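PDB 5AHW: universal stress protein from Mycobacterium smegmatis, which binds cyclic AMP as a homodimer of the universal stress protein A family and probably serves in cyclic-nucleotide signalling. Local coordinates for residues S2-S14 / A24-A38. Numbering follows the deposited sequence.
Sequences SAYQTVVVGTDGS and AGQIAAASNAKLIIA. With CMP (adenosine-3',5'-cyclic-monophosphate), chain K.
Strand 6-10 ends at G10, where it and its partner A38 line the cyclic AMP pocket: G10 O accepts the ribose hydroxyl O2' of the nucleotide at 2.5 Å, and G10, having no side chain, lets adenine N3 come within 3.5 Å of its CA. The motif is a beta-alpha-beta crossover, strands 6-10 and 34-41 joined by helix 15-31 in the parallel sheet of the universal stress protein fold, and it illustrates how such a unit places a ligand at the C-terminal end of strand 6-10, beside strand 34-41. The ladder opens with a bent bond, K34 N to Q5 O (139° at the hydrogen); straighter ones follow, V7 N to K34 O, I36 N to V7 O, V9 N to I36 O, A38 N to V9 O and T11 N to A38 O. On the face carrying V7, V9, L35 and I37, V7 CG1 and V9 CB both approach A24 CB of helix 15-31, V9 CB to 3.6 Å. CG1 of V9 lies between the backbone N and the carbonyl carbon (chi1 63°), which turns it toward L35 CD1, 3.9 Å away. V8 and I36 line the other face, which L102 of helix 95-105 covers. Past the strand, T11 OG1, also hydrogen-bonded to S17 OG, closes an ST turn by accepting G13 N, and D12 CB lies 3.5 Å from adenine N7.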
loop_
_atom_site.group_PDB
_atom_site.type_symbol
_atom_site.label_atom_id
_atom_site.label_comp_id
_atom_site.label_asym_id
_atom_site.label_seq_id
_atom_site.Cartn_x
_atom_site.Cartn_y
_atom_site.Cartn_z
ATOM N N SER B 2 10.194 -8.232 8.917
ATOM C CA SER B 2 11.356 -7.739 8.087
ATOM C C SER B 2 11.146 -6.274 7.645
ATOM O O SER B 2 10.441 -6.014 6.695
ATOM C CB SER B 2 11.532 -8.652 6.863
ATOM O OG SER B 2 12.713 -8.329 6.159
ATOM N N ALA B 3 11.764 -5.321 8.316
ATOM C CA ALA B 3 11.443 -3.929 8.083
ATOM C C ALA B 3 11.800 -3.378 6.667
ATOM O O ALA B 3 12.830 -3.693 6.050
ATOM C CB ALA B 3 12.047 -3.061 9.185
ATOM N N TYR B 4 10.896 -2.586 6.134
ATOM C CA TYR B 4 11.182 -1.846 4.937
ATOM C C TYR B 4 12.491 -1.030 5.163
ATOM O O TYR B 4 12.582 -0.264 6.138
ATOM C CB TYR B 4 9.996 -0.917 4.610
ATOM C CG TYR B 4 8.694 -1.597 4.173
ATOM C CD1 TYR B 4 8.684 -2.772 3.421
ATOM C CD2 TYR B 4 7.453 -1.021 4.458
ATOM C CE1 TYR B 4 7.492 -3.346 2.984
ATOM C CE2 TYR B 4 6.264 -1.587 3.981
ATOM C CZ TYR B 4 6.286 -2.727 3.233
ATOM O OH TYR B 4 5.103 -3.311 2.796
ATOM N N GLN B 5 13.460 -1.205 4.258
ATOM C CA GLN B 5 14.722 -0.471 4.251
ATOM C C GLN B 5 14.720 0.676 3.217
ATOM O O GLN B 5 15.419 1.696 3.371
ATOM C CB GLN B 5 15.893 -1.427 3.905
ATOM C CG GLN B 5 16.111 -2.651 4.819
ATOM C CD GLN B 5 17.496 -3.334 4.601
ATOM O OE1 GLN B 5 17.707 -4.018 3.611
ATOM N NE2 GLN B 5 18.427 -3.128 5.532
ATOM N N THR B 6 13.954 0.509 2.151
ATOM C CA THR B 6 14.009 1.455 1.037
ATOM C C THR B 6 12.622 1.682 0.453
ATOM O O THR B 6 12.034 0.784 -0.085
ATOM C CB THR B 6 14.974 0.943 -0.061
ATOM O OG1 THR B 6 16.293 0.749 0.474
ATOM C CG2 THR B 6 15.082 1.953 -1.196
ATOM N N VAL B 7 12.127 2.895 0.561
ATOM C CA VAL B 7 10.775 3.205 0.121
ATOM C C VAL B 7 10.887 4.212 -1.025
ATOM O O VAL B 7 11.615 5.176 -0.925
ATOM C CB VAL B 7 9.987 3.842 1.233
ATOM C CG1 VAL B 7 8.615 4.204 0.780
ATOM C CG2 VAL B 7 9.874 2.924 2.447
ATOM N N VAL B 8 10.171 3.952 -2.095
ATOM C CA VAL B 8 10.090 4.854 -3.213
ATOM C C VAL B 8 8.712 5.477 -3.323
ATOM O O VAL B 8 7.735 4.754 -3.311
ATOM C CB VAL B 8 10.378 4.111 -4.526
ATOM C CG1 VAL B 8 10.151 5.058 -5.702
ATOM C CG2 VAL B 8 11.861 3.672 -4.586
ATOM N N VAL B 9 8.662 6.802 -3.445
ATOM C CA VAL B 9 7.418 7.525 -3.589
ATOM C C VAL B 9 7.470 8.393 -4.809
ATOM O O VAL B 9 8.466 9.049 -5.085
ATOM C CB VAL B 9 6.992 8.324 -2.321
ATOM C CG1 VAL B 9 7.967 9.455 -1.915
ATOM C CG2 VAL B 9 5.559 8.878 -2.488
ATOM N N GLY B 10 6.382 8.352 -5.575
ATOM C CA GLY B 10 6.225 9.131 -6.794
ATOM C C GLY B 10 5.379 10.338 -6.527
ATOM O O GLY B 10 4.328 10.227 -5.911
ATOM N N THR B 11 5.894 11.510 -6.897
ATOM C CA THR B 11 5.121 12.737 -6.896
ATOM C C THR B 11 5.186 13.473 -8.234
ATOM O O THR B 11 6.257 13.547 -8.808
ATOM C CB THR B 11 5.559 13.703 -5.781
ATOM O OG1 THR B 11 4.802 14.932 -5.892
ATOM C CG2 THR B 11 6.983 14.010 -5.822
ATOM N N ASP B 12 4.049 13.984 -8.725
ATOM C CA ASP B 12 4.004 14.921 -9.867
ATOM C C ASP B 12 3.811 16.396 -9.447
ATOM O O ASP B 12 3.521 17.248 -10.272
ATOM C CB ASP B 12 2.906 14.569 -10.836
ATOM C CG ASP B 12 1.560 14.637 -10.182
ATOM O OD1 ASP B 12 1.540 14.707 -8.920
ATOM O OD2 ASP B 12 0.551 14.549 -10.896
ATOM N N GLY B 13 3.989 16.706 -8.178
ATOM C CA GLY B 13 3.770 18.060 -7.718
ATOM C C GLY B 13 2.342 18.390 -7.325
ATOM O O GLY B 13 2.087 19.468 -6.794
ATOM N N SER B 14 1.410 17.487 -7.621
ATOM C CA SER B 14 0.028 17.658 -7.207
ATOM C C SER B 14 -0.121 17.610 -5.701
ATOM O O SER B 14 0.634 16.873 -5.080
ATOM C CB SER B 14 -0.881 16.600 -7.859
ATOM O OG SER B 14 -0.593 15.315 -7.368
ATOM N N ALA B 24 4.491 8.332 2.746
ATOM C CA ALA B 24 5.712 7.594 2.574
ATOM C C ALA B 24 6.739 8.073 3.565
ATOM O O ALA B 24 7.488 7.295 4.028
ATOM C CB ALA B 24 6.251 7.722 1.167
ATOM N N GLY B 25 6.774 9.366 3.864
ATOM C CA GLY B 25 7.707 9.914 4.831
ATOM C C GLY B 25 7.533 9.403 6.258
ATOM O O GLY B 25 8.524 9.148 6.969
ATOM N N GLN B 26 6.275 9.227 6.650
ATOM C CA GLN B 26 5.924 8.636 7.936
ATOM C C GLN B 26 6.360 7.190 7.962
ATOM O O GLN B 26 6.976 6.743 8.918
ATOM C CB GLN B 26 4.402 8.786 8.204
ATOM C CG GLN B 26 4.002 10.268 8.237
ATOM C CD GLN B 26 2.506 10.637 8.449
ATOM O OE1 GLN B 26 1.577 10.228 7.700
ATOM N NE2 GLN B 26 2.285 11.487 9.455
ATOM N N ILE B 27 6.081 6.443 6.901
ATOM C CA ILE B 27 6.413 5.010 6.910
ATOM C C ILE B 27 7.904 4.814 6.922
ATOM O O ILE B 27 8.434 3.968 7.653
ATOM C CB ILE B 27 5.772 4.271 5.752
ATOM C CG1 ILE B 27 4.324 4.123 6.084
ATOM C CG2 ILE B 27 6.337 2.876 5.568
ATOM C CD1 ILE B 27 3.534 3.754 4.867
ATOM N N ALA B 28 8.603 5.631 6.163
ATOM C CA ALA B 28 10.056 5.560 6.205
ATOM C C ALA B 28 10.598 5.875 7.602
ATOM O O ALA B 28 11.482 5.169 8.097
ATOM C CB ALA B 28 10.657 6.511 5.213
ATOM N N ALA B 29 10.120 6.960 8.226
ATOM C CA ALA B 29 10.681 7.327 9.494
ATOM C C ALA B 29 10.460 6.180 10.475
ATOM O O ALA B 29 11.368 5.856 11.258
ATOM C CB ALA B 29 10.098 8.614 9.992
ATOM N N ALA B 30 9.288 5.532 10.413
ATOM C CA ALA B 30 8.953 4.422 11.365
ATOM C C ALA B 30 9.761 3.161 11.145
ATOM O O ALA B 30 10.042 2.437 12.085
ATOM C CB ALA B 30 7.497 4.059 11.285
ATOM N N SER B 31 10.047 2.858 9.884
ATOM C CA SER B 31 10.860 1.715 9.521
ATOM C C SER B 31 12.345 2.057 9.616
ATOM O O SER B 31 13.170 1.190 9.416
ATOM C CB SER B 31 10.574 1.300 8.087
ATOM O OG SER B 31 9.219 1.505 7.767
ATOM N N ASN B 32 12.681 3.318 9.889
ATOM C CA ASN B 32 14.027 3.769 9.736
ATOM C C ASN B 32 14.581 3.518 8.328
ATOM O O ASN B 32 15.671 2.999 8.188
ATOM C CB ASN B 32 14.871 3.018 10.749
ATOM C CG ASN B 32 15.997 3.841 11.268
ATOM O OD1 ASN B 32 15.932 5.074 11.272
ATOM N ND2 ASN B 32 17.041 3.173 11.733
ATOM N N ALA B 33 13.804 3.836 7.277
ATOM C CA ALA B 33 14.228 3.558 5.902
ATOM C C ALA B 33 14.722 4.758 5.127
ATOM O O ALA B 33 14.387 5.904 5.409
ATOM C CB ALA B 33 13.128 2.858 5.136
ATOM N N LYS B 34 15.506 4.472 4.107
ATOM C CA LYS B 34 15.791 5.457 3.095
ATOM C C LYS B 34 14.482 5.743 2.318
ATOM O O LYS B 34 13.835 4.810 1.842
ATOM C CB LYS B 34 16.852 4.895 2.163
ATOM C CG LYS B 34 17.297 5.841 1.067
ATOM C CD LYS B 34 18.582 5.332 0.400
ATOM C CE LYS B 34 18.858 6.091 -0.904
ATOM N NZ LYS B 34 20.298 6.048 -1.343
ATOM N N LEU B 35 14.123 7.018 2.205
ATOM C CA LEU B 35 13.119 7.444 1.281
ATOM C C LEU B 35 13.682 8.064 -0.036
ATOM O O LEU B 35 14.537 8.985 -0.013
ATOM C CB LEU B 35 12.249 8.456 1.932
ATOM C CG LEU B 35 11.076 8.946 1.102
ATOM C CD1 LEU B 35 10.008 7.904 0.976
ATOM C CD2 LEU B 35 10.470 10.171 1.780
ATOM N N ILE B 36 13.162 7.578 -1.162
ATOM C CA ILE B 36 13.528 8.078 -2.485
ATOM C C ILE B 36 12.273 8.741 -3.061
ATOM O O ILE B 36 11.247 8.092 -3.262
ATOM C CB ILE B 36 14.083 6.942 -3.362
ATOM C CG1 ILE B 36 15.362 6.365 -2.737
ATOM C CG2 ILE B 36 14.462 7.452 -4.753
ATOM C CD1 ILE B 36 15.964 5.161 -3.445
ATOM N N ILE B 37 12.337 10.048 -3.262
ATOM C CA ILE B 37 11.239 10.747 -3.890
ATOM C C ILE B 37 11.560 10.842 -5.378
ATOM O O ILE B 37 12.609 11.387 -5.767
ATOM C CB ILE B 37 11.058 12.162 -3.281
ATOM C CG1 ILE B 37 10.969 12.097 -1.748
ATOM C CG2 ILE B 37 9.829 12.872 -3.884
ATOM C CD1 ILE B 37 10.789 13.438 -1.053
ATOM N N ALA B 38 10.662 10.341 -6.210
ATOM C CA ALA B 38 10.844 10.359 -7.654
ATOM C C ALA B 38 9.777 11.177 -8.393
ATOM O O ALA B 38 8.594 11.136 -8.053
ATOM C CB ALA B 38 10.880 8.927 -8.191
HETATM P P CMP K . -1.728 11.205 -6.725
HETATM O O1P CMP K . -2.273 11.341 -5.307
HETATM O O2P CMP K . -1.785 12.487 -7.416
HETATM O "O5'" CMP K . -2.358 10.019 -7.556
HETATM C "C5'" CMP K . -1.751 9.370 -8.700
HETATM C "C4'" CMP K . -0.307 9.149 -8.348
HETATM O "O4'" CMP K . 0.486 8.694 -9.430
HETATM C "C3'" CMP K . 0.396 10.372 -7.892
HETATM O "O3'" CMP K . -0.165 10.769 -6.648
HETATM C "C2'" CMP K . 1.865 9.925 -7.905
HETATM O "O2'" CMP K . 2.231 9.105 -6.786
HETATM C "C1'" CMP K . 1.845 9.068 -9.181
HETATM N N9 CMP K . 2.344 9.928 -10.281
HETATM C C8 CMP K . 1.612 10.570 -11.211
HETATM N N7 CMP K . 2.393 11.317 -12.007
HETATM C C5 CMP K . 3.631 11.146 -11.606
HETATM C C6 CMP K . 4.964 11.607 -12.034
HETATM N N6 CMP K . 5.070 12.422 -13.074
HETATM N N1 CMP K . 6.040 11.198 -11.348
HETATM C C2 CMP K . 5.957 10.378 -10.294
HETATM N N3 CMP K . 4.773 9.923 -9.832
HETATM C C4 CMP K . 3.609 10.263 -10.444
#